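Local coordinates for protein putative secreted lipase (Streptomyces sp. W007, PDB 5H6B) that probably catalyses the hydrolysis of triacylglycerols as a secreted, thermostable lipase with the alpha/beta-hydrolase fold, at residues 13-18 with 52-57; 82-87 with 115-120; 119-124 with 178-183. All blocks are in the same frame, centred on the assembly; numbering follows the deposited sequence.

Contact 1. Residues 13-18 with 52-57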
ATOM      1  N   THR A  13      24.707   6.637  -5.803  1.00 67.37           N
ATOM      2  CA  THR A  13      23.825   5.428  -5.830  1.00 67.29           C
ATOM      3  C   THR A  13      22.516   5.744  -6.572  1.00 61.91           C
ATOM      4  O   THR A  13      21.895   6.788  -6.340  1.00 54.96           O
ATOM      5  CB  THR A  13      23.516   4.896  -4.396  1.00 69.76           C
ATOM      6  OG1 THR A  13      22.606   5.772  -3.719  1.00 73.81           O
ATOM      7  CG2 THR A  13      24.796   4.760  -3.553  1.00 68.47           C
ATOM      8  N   SER A  14      22.115   4.847  -7.467  1.00 62.78           N
ATOM      9  CA  SER A  14      20.834   4.961  -8.181  1.00 64.87           C
ATOM     10  C   SER A  14      19.810   3.889  -7.740  1.00 66.00           C
ATOM     11  O   SER A  14      18.754   3.724  -8.373  1.00 70.79           O
ATOM     12  CB  SER A  14      21.080   4.880  -9.686  1.00 61.98           C
ATOM     13  OG  SER A  14      21.738   3.669  -9.999  1.00 63.24           O
ATOM     14  N   ARG A  15      20.125   3.172  -6.661  1.00 63.67           N
ATOM     15  CA  ARG A  15      19.216   2.188  -6.058  1.00 60.38           C
ATOM     16  C   ARG A  15      19.509   2.040  -4.570  1.00 59.30           C
ATOM     17  O   ARG A  15      20.650   2.213  -4.141  1.00 58.38           O
ATOM     18  CB  ARG A  15      19.354   0.837  -6.739  1.00 58.51           C
ATOM     19  CG  ARG A  15      20.763   0.266  -6.705  1.00 58.72           C
ATOM     20  CD  ARG A  15      20.796  -1.123  -7.304  1.00 56.59           C
ATOM     21  NE  ARG A  15      20.533  -1.104  -8.740  1.00 56.15           N
ATOM     22  CZ  ARG A  15      20.394  -2.194  -9.495  1.00 60.09           C
ATOM     23  NH1 ARG A  15      20.477  -3.410  -8.952  1.00 63.71           N
ATOM     24  NH2 ARG A  15      20.168  -2.078 -10.803  1.00 59.89           N
ATOM     25  N   GLY A  16      18.477   1.724  -3.794  1.00 59.62           N
ATOM     26  CA  GLY A  16      18.620   1.604  -2.346  1.00 56.42           C
ATOM     27  C   GLY A  16      17.295   1.503  -1.623  1.00 53.31           C
ATOM     28  O   GLY A  16      16.230   1.674  -2.229  1.00 51.92           O
ATOM     29  N   TRP A  17      17.369   1.208  -0.325  1.00 46.76           N
ATOM     30  CA  TRP A  17      16.191   1.137   0.525  1.00 46.28           C
ATOM     31  C   TRP A  17      16.428   2.025   1.747  1.00 47.44           C
ATOM     32  O   TRP A  17      17.261   1.720   2.589  1.00 45.90           O
ATOM     33  CB  TRP A  17      15.873  -0.328   0.895  1.00 46.33           C
ATOM     34  CG  TRP A  17      14.646  -0.522   1.774  1.00 43.22           C
ATOM     35  CD1 TRP A  17      13.656   0.390   2.033  1.00 43.38           C
ATOM     36  CD2 TRP A  17      14.295  -1.703   2.496  1.00 44.21           C
ATOM     37  NE1 TRP A  17      12.724  -0.149   2.877  1.00 43.55           N
ATOM     38  CE2 TRP A  17      13.085  -1.437   3.173  1.00 43.86           C
ATOM     39  CE3 TRP A  17      14.884  -2.969   2.638  1.00 44.93           C
ATOM     40  CZ2 TRP A  17      12.451  -2.386   3.983  1.00 43.05           C
ATOM     41  CZ3 TRP A  17      14.246  -3.922   3.445  1.00 45.32           C
ATOM     42  CH2 TRP A  17      13.040  -3.618   4.101  1.00 45.00           C
ATOM     43  N   ASN A  18      15.682   3.129   1.823  1.00 47.32           N
ATOM     44  CA  ASN A  18      15.886   4.165   2.822  1.00 50.24           C
ATOM     45  C   ASN A  18      17.302   4.763   2.826  1.00 50.92           C
ATOM     46  O   ASN A  18      17.785   5.251   3.851  1.00 49.99           O
ATOM     47  CB  ASN A  18      15.453   3.662   4.210  1.00 50.38           C
ATOM     48  CG  ASN A  18      13.964   3.444   4.293  1.00 49.85           C
ATOM     49  OD1 ASN A  18      13.200   4.005   3.506  1.00 51.47           O
ATOM     50  ND2 ASN A  18      13.538   2.650   5.250  1.00 46.61           N
ATOM     51  N   TYR A  52      13.428  -6.620  -3.926  1.00 42.21           N
ATOM     52  CA  TYR A  52      12.964  -6.968  -5.267  1.00 41.60           C
ATOM     53  C   TYR A  52      12.942  -5.745  -6.187  1.00 42.15           C
ATOM     54  O   TYR A  52      13.322  -5.838  -7.350  1.00 40.93           O
ATOM     55  CB  TYR A  52      11.579  -7.588  -5.141  1.00 44.94           C
ATOM     56  CG  TYR A  52      10.907  -8.072  -6.396  1.00 44.90           C
ATOM     57  CD1 TYR A  52      10.212  -7.179  -7.227  1.00 42.55           C
ATOM     58  CD2 TYR A  52      10.893  -9.438  -6.721  1.00 44.64           C
ATOM     59  CE1 TYR A  52       9.560  -7.625  -8.362  1.00 44.77           C
ATOM     60  CE2 TYR A  52      10.235  -9.891  -7.854  1.00 45.51           C
ATOM     61  CZ  TYR A  52       9.569  -8.979  -8.668  1.00 44.87           C
ATOM     62  OH  TYR A  52       8.928  -9.413  -9.789  1.00 43.63           O
ATOM     63  N   LEU A  53      12.508  -4.605  -5.660  1.00 42.52           N
ATOM     64  CA  LEU A  53      12.523  -3.359  -6.415  1.00 42.54           C
ATOM     65  C   LEU A  53      13.916  -2.750  -6.504  1.00 44.91           C
ATOM     66  O   LEU A  53      14.270  -2.194  -7.540  1.00 44.11           O
ATOM     67  CB  LEU A  53      11.546  -2.345  -5.826  1.00 41.22           C
ATOM     68  CG  LEU A  53      10.079  -2.758  -5.937  1.00 41.69           C
ATOM     69  CD1 LEU A  53       9.203  -1.682  -5.312  1.00 40.71           C
ATOM     70  CD2 LEU A  53       9.683  -3.020  -7.382  1.00 41.33           C
ATOM     71  N   VAL A  54      14.706  -2.863  -5.440  1.00 47.38           N
ATOM     72  CA  VAL A  54      16.093  -2.395  -5.470  1.00 49.53           C
ATOM     73  C   VAL A  54      16.881  -3.105  -6.575  1.00 52.68           C
ATOM     74  O   VAL A  54      17.668  -2.470  -7.273  1.00 53.22           O
ATOM     75  CB  VAL A  54      16.780  -2.549  -4.094  1.00 49.34           C
ATOM     76  CG1 VAL A  54      18.291  -2.340  -4.183  1.00 50.65           C
ATOM     77  CG2 VAL A  54      16.186  -1.552  -3.109  1.00 48.90           C
ATOM     78  N   ASN A  55      16.631  -4.401  -6.762  1.00 56.47           N
ATOM     79  CA  ASN A  55      17.301  -5.190  -7.809  1.00 58.26           C
ATOM     80  C   ASN A  55      16.848  -4.870  -9.228  1.00 57.62           C
ATOM     81  O   ASN A  55      17.500  -5.288 -10.172  1.00 60.17           O
ATOM     82  CB  ASN A  55      17.100  -6.696  -7.583  1.00 61.46           C
ATOM     83  CG  ASN A  55      17.697  -7.184  -6.273  1.00 63.87           C
ATOM     84  OD1 ASN A  55      18.568  -6.539  -5.680  1.00 67.16           O
ATOM     85  ND2 ASN A  55      17.214  -8.326  -5.807  1.00 63.14           N
ATOM     86  N   ARG A  56      15.714  -4.186  -9.370  1.00 54.44           N
ATOM     87  CA  ARG A  56      15.255  -3.648 -10.644  1.00 52.35           C
ATOM     88  C   ARG A  56      15.578  -2.150 -10.815  1.00 52.04           C
ATOM     89  O   ARG A  56      15.087  -1.511 -11.743  1.00 51.55           O
ATOM     90  CB  ARG A  56      13.761  -3.940 -10.794  1.00 55.05           C
ATOM     91  CG  ARG A  56      13.501  -5.430 -10.966  1.00 55.41           C
ATOM     92  CD  ARG A  56      12.087  -5.848 -10.622  1.00 58.57           C
ATOM     93  NE  ARG A  56      11.865  -7.237 -11.029  1.00 58.45           N
ATOM     94  CZ  ARG A  56      12.308  -8.320 -10.388  1.00 58.28           C
ATOM     95  NH1 ARG A  56      13.003  -8.231  -9.244  1.00 58.75           N
ATOM     96  NH2 ARG A  56      12.043  -9.519 -10.896  1.00 57.47           N
ATOM     97  N   GLY A  57      16.411  -1.605  -9.922  1.00 53.38           N
ATOM     98  CA  GLY A  57      17.008  -0.278 -10.078  1.00 52.90           C
ATOM     99  C   GLY A  57      16.252   0.917  -9.531  1.00 49.72           C
ATOM    100  O   GLY A  57      16.520   2.037  -9.937  1.00 50.57           O
TER

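Contact 2. Residues 82-87 with 115-120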
ATOM      1  N   LYS A  82      -4.505  11.283  10.686  1.00 50.34           N
ATOM      2  CA  LYS A  82      -3.137  11.581  11.161  1.00 49.02           C
ATOM      3  C   LYS A  82      -2.097  10.768  10.389  1.00 44.06           C
ATOM      4  O   LYS A  82      -1.016  11.274  10.056  1.00 41.67           O
ATOM      5  CB  LYS A  82      -2.962  11.285  12.660  1.00 54.70           C
ATOM      6  CG  LYS A  82      -3.914  12.000  13.608  1.00 61.89           C
ATOM      7  CD  LYS A  82      -3.772  13.509  13.559  1.00 67.53           C
ATOM      8  CE  LYS A  82      -4.727  14.145  14.550  1.00 72.15           C
ATOM      9  NZ  LYS A  82      -4.504  15.610  14.633  1.00 75.40           N
ATOM     10  N   SER A  83      -2.415   9.506  10.117  1.00 39.00           N
ATOM     11  CA  SER A  83      -1.502   8.662   9.337  1.00 38.94           C
ATOM     12  C   SER A  83      -1.228   9.234   7.934  1.00 38.82           C
ATOM     13  O   SER A  83      -0.078   9.232   7.451  1.00 37.12           O
ATOM     14  CB  SER A  83      -2.027   7.232   9.257  1.00 38.23           C
ATOM     15  OG  SER A  83      -1.928   6.584  10.521  1.00 36.71           O
ATOM     16  N   ALA A  84      -2.280   9.737   7.297  1.00 38.12           N
ATOM     17  CA  ALA A  84      -2.151  10.389   5.997  1.00 40.51           C
ATOM     18  C   ALA A  84      -1.278  11.634   6.069  1.00 39.93           C
ATOM     19  O   ALA A  84      -0.574  11.934   5.108  1.00 38.57           O
ATOM     20  CB  ALA A  84      -3.527  10.734   5.433  1.00 41.70           C
ATOM     21  N   GLU A  85      -1.320  12.353   7.193  1.00 43.75           N
ATOM     22  CA  GLU A  85      -0.438  13.512   7.384  1.00 47.13           C
ATOM     23  C   GLU A  85       1.008  13.082   7.536  1.00 44.16           C
ATOM     24  O   GLU A  85       1.892  13.734   6.991  1.00 46.10           O
ATOM     25  CB  GLU A  85      -0.883  14.400   8.558  1.00 53.14           C
ATOM     26  CG  GLU A  85       0.029  15.601   8.884  1.00 59.70           C
ATOM     27  CD  GLU A  85       0.421  16.484   7.678  1.00 66.34           C
ATOM     28  OE1 GLU A  85      -0.398  16.668   6.738  1.00 68.68           O
ATOM     29  OE2 GLU A  85       1.569  17.006   7.674  1.00 67.31           O
ATOM     30  N   GLN A  86       1.264  11.976   8.238  1.00 45.11           N
ATOM     31  CA  GLN A  86       2.645  11.431   8.313  1.00 44.47           C
ATOM     32  C   GLN A  86       3.188  11.082   6.924  1.00 44.72           C
ATOM     33  O   GLN A  86       4.364  11.318   6.614  1.00 46.53           O
ATOM     34  CB  GLN A  86       2.706  10.182   9.187  1.00 44.15           C
ATOM     35  CG  GLN A  86       2.412  10.407  10.647  1.00 44.16           C
ATOM     36  CD  GLN A  86       2.359   9.102  11.396  1.00 46.43           C
ATOM     37  OE1 GLN A  86       1.357   8.395  11.375  1.00 46.96           O
ATOM     38  NE2 GLN A  86       3.445   8.768  12.059  1.00 51.22           N
ATOM     39  N   LEU A  87       2.314  10.503   6.102  1.00 45.23           N
ATOM     40  CA  LEU A  87       2.645  10.153   4.720  1.00 45.85           C
ATOM     41  C   LEU A  87       2.993  11.410   3.916  1.00 47.04           C
ATOM     42  O   LEU A  87       3.977  11.416   3.165  1.00 41.80           O
ATOM     43  CB  LEU A  87       1.475   9.389   4.067  1.00 45.92           C
ATOM     44  CG  LEU A  87       1.584   9.069   2.577  1.00 44.68           C
ATOM     45  CD1 LEU A  87       2.762   8.148   2.318  1.00 44.23           C
ATOM     46  CD2 LEU A  87       0.290   8.464   2.047  1.00 45.01           C
ATOM     47  N   PRO A 115      -3.370   6.295   1.559  1.00 35.28           N
ATOM     48  CA  PRO A 115      -2.878   7.337   0.617  1.00 36.98           C
ATOM     49  C   PRO A 115      -3.960   8.083  -0.221  1.00 41.59           C
ATOM     50  O   PRO A 115      -3.729   9.214  -0.665  1.00 41.21           O
ATOM     51  CB  PRO A 115      -1.954   6.554  -0.308  1.00 36.39           C
ATOM     52  CG  PRO A 115      -1.446   5.428   0.539  1.00 35.54           C
ATOM     53  CD  PRO A 115      -2.581   5.056   1.450  1.00 35.59           C
ATOM     54  N   ASN A 116      -5.123   7.465  -0.418  1.00 40.10           N
ATOM     55  CA  ASN A 116      -6.241   8.141  -1.073  1.00 41.45           C
ATOM     56  C   ASN A 116      -6.735   9.355  -0.277  1.00 44.99           C
ATOM     57  O   ASN A 116      -7.213  10.330  -0.865  1.00 43.91           O
ATOM     58  CB  ASN A 116      -7.374   7.156  -1.340  1.00 42.29           C
ATOM     59  CG  ASN A 116      -6.952   6.042  -2.284  1.00 42.53           C
ATOM     60  OD1 ASN A 116      -6.874   4.871  -1.904  1.00 46.63           O
ATOM     61  ND2 ASN A 116      -6.648   6.402  -3.508  1.00 40.59           N
ATOM     62  N   TYR A 117      -6.590   9.309   1.051  1.00 46.08           N
ATOM     63  CA  TYR A 117      -6.849  10.476   1.892  1.00 44.47           C
ATOM     64  C   TYR A 117      -5.841  11.606   1.607  1.00 44.64           C
ATOM     65  O   TYR A 117      -6.211  12.781   1.493  1.00 42.26           O
ATOM     66  CB  TYR A 117      -6.800  10.089   3.366  1.00 45.26           C
ATOM     67  CG  TYR A 117      -7.426  11.119   4.283  1.00 45.76           C
ATOM     68  CD1 TYR A 117      -6.709  12.236   4.706  1.00 47.67           C
ATOM     69  CD2 TYR A 117      -8.742  10.986   4.707  1.00 46.03           C
ATOM     70  CE1 TYR A 117      -7.284  13.190   5.526  1.00 48.33           C
ATOM     71  CE2 TYR A 117      -9.322  11.930   5.542  1.00 47.68           C
ATOM     72  CZ  TYR A 117      -8.590  13.027   5.941  1.00 47.86           C
ATOM     73  OH  TYR A 117      -9.157  13.952   6.771  1.00 53.14           O
ATOM     74  N   TYR A 118      -4.569  11.234   1.502  1.00 44.01           N
ATOM     75  CA  TYR A 118      -3.497  12.176   1.169  1.00 44.36           C
ATOM     76  C   TYR A 118      -3.718  12.764  -0.227  1.00 46.95           C
ATOM     77  O   TYR A 118      -3.610  13.970  -0.408  1.00 48.03           O
ATOM     78  CB  TYR A 118      -2.155  11.457   1.295  1.00 41.99           C
ATOM     79  CG  TYR A 118      -0.945  12.050   0.614  1.00 40.90           C
ATOM     80  CD1 TYR A 118      -0.377  13.250   1.045  1.00 39.70           C
ATOM     81  CD2 TYR A 118      -0.300  11.352  -0.402  1.00 41.62           C
ATOM     82  CE1 TYR A 118       0.757  13.765   0.441  1.00 37.27           C
ATOM     83  CE2 TYR A 118       0.837  11.856  -1.001  1.00 41.99           C
ATOM     84  CZ  TYR A 118       1.357  13.069  -0.581  1.00 39.62           C
ATOM     85  OH  TYR A 118       2.491  13.540  -1.188  1.00 42.03           O
ATOM     86  N   LEU A 119      -4.053  11.906  -1.190  1.00 45.00           N
ATOM     87  CA  LEU A 119      -4.333  12.347  -2.560  1.00 47.83           C
ATOM     88  C   LEU A 119      -5.523  13.305  -2.660  1.00 49.63           C
ATOM     89  O   LEU A 119      -5.469  14.265  -3.422  1.00 52.28           O
ATOM     90  CB  LEU A 119      -4.597  11.153  -3.483  1.00 46.54           C
ATOM     91  CG  LEU A 119      -3.423  10.218  -3.750  1.00 45.11           C
ATOM     92  CD1 LEU A 119      -3.912   9.093  -4.633  1.00 44.20           C
ATOM     93  CD2 LEU A 119      -2.252  10.963  -4.383  1.00 44.95           C
ATOM     94  N   LYS A 120      -6.578  13.032  -1.893  1.00 50.16           N
ATOM     95  CA  LYS A 120      -7.836  13.769  -1.991  1.00 47.21           C
ATOM     96  C   LYS A 120      -7.876  15.040  -1.149  1.00 51.37           C
ATOM     97  O   LYS A 120      -8.404  16.051  -1.608  1.00 52.01           O
ATOM     98  CB  LYS A 120      -9.017  12.879  -1.599  1.00 43.96           C
ATOM     99  CG  LYS A 120      -9.386  11.856  -2.657  1.00 42.65           C
ATOM    100  CD  LYS A 120     -10.476  10.928  -2.150  1.00 42.97           C
ATOM    101  CE  LYS A 120     -10.939   9.982  -3.240  1.00 42.00           C
ATOM    102  NZ  LYS A 120     -11.977   9.029  -2.753  1.00 41.78           N
TER

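Contact 3. Residues 119-124 with 178-183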
ATOM      1  N   LEU A 119      -4.053  11.906  -1.190  1.00 45.00           N
ATOM      2  CA  LEU A 119      -4.333  12.347  -2.560  1.00 47.83           C
ATOM      3  C   LEU A 119      -5.523  13.305  -2.660  1.00 49.63           C
ATOM      4  O   LEU A 119      -5.469  14.265  -3.422  1.00 52.28           O
ATOM      5  CB  LEU A 119      -4.597  11.153  -3.483  1.00 46.54           C
ATOM      6  CG  LEU A 119      -3.423  10.218  -3.750  1.00 45.11           C
ATOM      7  CD1 LEU A 119      -3.912   9.093  -4.633  1.00 44.20           C
ATOM      8  CD2 LEU A 119      -2.252  10.963  -4.383  1.00 44.95           C
ATOM      9  N   LYS A 120      -6.578  13.032  -1.893  1.00 50.16           N
ATOM     10  CA  LYS A 120      -7.836  13.769  -1.991  1.00 47.21           C
ATOM     11  C   LYS A 120      -7.876  15.040  -1.149  1.00 51.37           C
ATOM     12  O   LYS A 120      -8.404  16.051  -1.608  1.00 52.01           O
ATOM     13  CB  LYS A 120      -9.017  12.879  -1.599  1.00 43.96           C
ATOM     14  CG  LYS A 120      -9.386  11.856  -2.657  1.00 42.65           C
ATOM     15  CD  LYS A 120     -10.476  10.928  -2.150  1.00 42.97           C
ATOM     16  CE  LYS A 120     -10.939   9.982  -3.240  1.00 42.00           C
ATOM     17  NZ  LYS A 120     -11.977   9.029  -2.753  1.00 41.78           N
ATOM     18  N   PHE A 121      -7.350  14.984   0.076  1.00 50.72           N
ATOM     19  CA  PHE A 121      -7.531  16.070   1.046  1.00 49.18           C
ATOM     20  C   PHE A 121      -6.269  16.819   1.471  1.00 51.22           C
ATOM     21  O   PHE A 121      -6.392  17.873   2.090  1.00 51.69           O
ATOM     22  CB  PHE A 121      -8.233  15.535   2.293  1.00 48.37           C
ATOM     23  CG  PHE A 121      -9.529  14.846   2.003  1.00 49.44           C
ATOM     24  CD1 PHE A 121     -10.596  15.552   1.449  1.00 49.11           C
ATOM     25  CD2 PHE A 121      -9.689  13.484   2.265  1.00 50.08           C
ATOM     26  CE1 PHE A 121     -11.803  14.915   1.173  1.00 47.20           C
ATOM     27  CE2 PHE A 121     -10.893  12.841   1.994  1.00 50.03           C
ATOM     28  CZ  PHE A 121     -11.951  13.559   1.441  1.00 50.14           C
ATOM     29  N   LEU A 122      -5.079  16.298   1.164  1.00 48.53           N
ATOM     30  CA  LEU A 122      -3.824  16.946   1.549  1.00 48.17           C
ATOM     31  C   LEU A 122      -2.959  17.301   0.340  1.00 47.52           C
ATOM     32  O   LEU A 122      -1.744  17.441   0.470  1.00 52.58           O
ATOM     33  CB  LEU A 122      -3.039  16.052   2.523  1.00 47.73           C
ATOM     34  CG  LEU A 122      -3.805  15.552   3.752  1.00 50.05           C
ATOM     35  CD1 LEU A 122      -2.905  14.644   4.570  1.00 51.77           C
ATOM     36  CD2 LEU A 122      -4.335  16.683   4.631  1.00 50.36           C
ATOM     37  N   GLY A 123      -3.580  17.457  -0.824  1.00 51.29           N
ATOM     38  CA  GLY A 123      -2.867  17.851  -2.045  1.00 51.78           C
ATOM     39  C   GLY A 123      -1.789  16.915  -2.573  1.00 54.58           C
ATOM     40  O   GLY A 123      -0.867  17.353  -3.272  1.00 52.05           O
ATOM     41  N   GLY A 124      -1.905  15.623  -2.260  1.00 57.97           N
ATOM     42  CA  GLY A 124      -0.945  14.621  -2.730  1.00 54.11           C
ATOM     43  C   GLY A 124      -0.959  14.415  -4.231  1.00 52.74           C
ATOM     44  O   GLY A 124       0.045  13.978  -4.796  1.00 53.15           O
ATOM     45  N   THR A 178     -16.674   7.047   5.266  1.00 50.41           N
ATOM     46  CA  THR A 178     -17.708   7.942   4.696  1.00 51.14           C
ATOM     47  C   THR A 178     -17.104   9.204   4.054  1.00 47.11           C
ATOM     48  O   THR A 178     -17.399   9.535   2.906  1.00 47.77           O
ATOM     49  CB  THR A 178     -18.760   8.328   5.767  1.00 51.30           C
ATOM     50  OG1 THR A 178     -19.343   7.134   6.313  1.00 49.11           O
ATOM     51  CG2 THR A 178     -19.868   9.201   5.166  1.00 50.32           C
ATOM     52  N   LYS A 179     -16.237   9.887   4.789  1.00 48.43           N
ATOM     53  CA  LYS A 179     -15.566  11.075   4.265  1.00 50.28           C
ATOM     54  C   LYS A 179     -14.754  10.731   3.035  1.00 49.87           C
ATOM     55  O   LYS A 179     -14.897  11.376   1.998  1.00 48.73           O
ATOM     56  CB  LYS A 179     -14.646  11.711   5.312  1.00 53.18           C
ATOM     57  CG  LYS A 179     -13.802  12.863   4.774  1.00 55.24           C
ATOM     58  CD  LYS A 179     -13.227  13.738   5.878  1.00 57.77           C
ATOM     59  CE  LYS A 179     -12.275  14.763   5.279  1.00 61.62           C
ATOM     60  NZ  LYS A 179     -11.839  15.779   6.271  1.00 65.37           N
ATOM     61  N   LEU A 180     -13.901   9.716   3.164  1.00 47.39           N
ATOM     62  CA  LEU A 180     -12.968   9.338   2.098  1.00 46.03           C
ATOM     63  C   LEU A 180     -13.629   9.024   0.760  1.00 44.44           C
ATOM     64  O   LEU A 180     -13.094   9.392  -0.290  1.00 42.56           O
ATOM     65  CB  LEU A 180     -12.116   8.132   2.531  1.00 48.82           C
ATOM     66  CG  LEU A 180     -11.026   7.612   1.570  1.00 48.30           C
ATOM     67  CD1 LEU A 180      -9.938   8.652   1.295  1.00 47.41           C
ATOM     68  CD2 LEU A 180     -10.442   6.340   2.172  1.00 50.24           C
ATOM     69  N   THR A 181     -14.768   8.334   0.801  1.00 46.28           N
ATOM     70  CA  THR A 181     -15.419   7.830  -0.407  1.00 49.04           C
ATOM     71  C   THR A 181     -16.753   8.518  -0.776  1.00 53.19           C
ATOM     72  O   THR A 181     -17.517   7.976  -1.581  1.00 57.45           O
ATOM     73  CB  THR A 181     -15.650   6.310  -0.278  1.00 48.07           C
ATOM     74  OG1 THR A 181     -16.571   6.044   0.796  1.00 49.32           O
ATOM     75  CG2 THR A 181     -14.317   5.582  -0.042  1.00 45.44           C
ATOM     76  N   ALA A 182     -17.029   9.690  -0.197  1.00 56.29           N
ATOM     77  CA  ALA A 182     -18.214  10.503  -0.549  1.00 56.75           C
ATOM     78  C   ALA A 182     -18.273  10.875  -2.046  1.00 55.04           C
ATOM     79  O   ALA A 182     -19.322  10.754  -2.681  1.00 53.04           O
ATOM     80  CB  ALA A 182     -18.248  11.770   0.299  1.00 58.64           C
ATOM     81  N   GLY A 183     -17.146  11.329  -2.592  1.00 52.00           N
ATOM     82  CA  GLY A 183     -17.010  11.564  -4.025  1.00 50.64           C
ATOM     83  C   GLY A 183     -16.532  10.317  -4.751  1.00 50.85           C
ATOM     84  O   GLY A 183     -16.740   9.193  -4.295  1.00 56.75           O
TER

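Contact 1. Residues 13-18 with 52-57
The guanidinium of R15 lies over the turn that follows helix 49-54, one face covering V54 O, 3.1 Å above its plane and toward its rim, with G57 CA on the same face. Of the guanidinium nitrogens R15 NH1 comes closest, 3.4 Å from V54 O, but the approach from above has the wrong angle for a hydrogen bond. V54 O is instead the acceptor for G57 N, part of a Schellman motif in which G57, with phi at 89°, is the C-prime residue. The positive charge of R15 is still likely to be favourable beside the partly negative carbonyl end of the helix. R15 CG sits between the backbone N and the carbonyl carbon (chi1 58°), and the bend at chi3 sets NE above the turn.

This edge of the alpha/beta-hydrolase sheet is built by strand 16-17, whose parallel neighbour 59-63 directly follows the turn. V54 fills the angle between helix and strand: CG2 presses on G16 O at 3.3 Å and lies 4.2 Å from W17 CB, while the indole leads away to donate from NE1 to S62 OG. On the far flank of the turn, R56 folds back over the helix. Its NH1 donates to Y52 O at 3.1 Å in the guanidinium plane, and the same nitrogen lies 3.3 Å above the Y52 ring plane, over its centre.

Contact 2. Residues 82-87 with 115-120
Helix 115-121, which closely follows the probable nucleophile elbow of this alpha/beta-hydrolase, rests on helix 80-98 through A84 and L87. The two segment axes pass 8.5 Å apart at a crossing angle of -71°. The small side chain of A84 is consistent with this approach: its CB sits 3.6 Å from Y117 CD1, obliquely to that ring, and also touches Y117 CB and the backbone N of Y118.

One turn further on, L87 has CG anti to its backbone N (chi1 174°), and its CD2 lies against both P115 and Y118. CD2 meets P115 CA at 3.7 Å and Y118 CD2 at 3.8 Å, the leucine crossing each of the two side chains at about a right angle. Its CG stands 4.2 Å above the Y118 ring plane, displaced toward the rim.

Both helices belong to crossovers between parallel strands, 80-98 joining 59-63 to 103-108 and 115-121 joining 103-108 to 128-134. P115 also touches residues of the probable elbow and L131. Y118 is flanked by D88 and V91 further along helix 80-98 and by V128, while the Y117 ring packs nearly parallel to that of F176.

Contact 3. Residues 119-124 with 178-183
The ring of F121 is held between two lysine chains, with K179 CE 3.9 Å above the centre of one face and K120 CB at the same height over the centre of the opposite face. At the edge, near the ring plane, lies L180 CA, 4.1 Å from F121 CE2. The contact with K179 CE is a CH-pi interaction only 6° off the ring normal. Farther out over the same face, K179 NZ stands 4.9 Å from the F121 centroid and adds a cation-pi contact, besides its weak hydrogen bond to Y117 OH. F121 and K179 run alongside each other, pointing opposite ways.

Here the last turn of helix 115-121, which leads to strand 128-134, meets that of helix 175-181, which lies in the long connection from strand 128-134 to strand 191-196 of the hydrolase fold. K120, extended beyond CG, crosses L180 at about a right angle and brings NZ to L180 O at 2.7 Å, with a C=O...N angle of 155°. NZ also donates to G184 O, fastening helix 115-121 to the residue before the zinc ligand D185. Its charge probably suits the carbonyl end of helix 175-181. An alanine in place of K120 would keep CB over the ring but would probably leave L180 O and G184 O without their shared donor and open a gap beside L180 CD1, now 4.2 Å from K120 CD.

How the contacts relate
From the N terminus, contact 1 closes a loop that holds strand 32-35 and ties the edge strand 16-17 to the turn between helix 49-54 and strand 59-63. Contact 2 opens only after this, enclosing strand 103-108 and joining the helices of two successive crossovers. Contact 3 begins on residues where contact 2 ends, L119 and K120 being common to both, and closes a loop around strand 128-134. Contact 1 is thus in series with the other two, and none is nested. Contacts 2 and 3 have centres about 9 Å apart and are linked by a probable hydrogen bond from G124 N to Y118 O, whereas contact 1 lies across the chain's centre from contact 3, their centres about 31 Å apart.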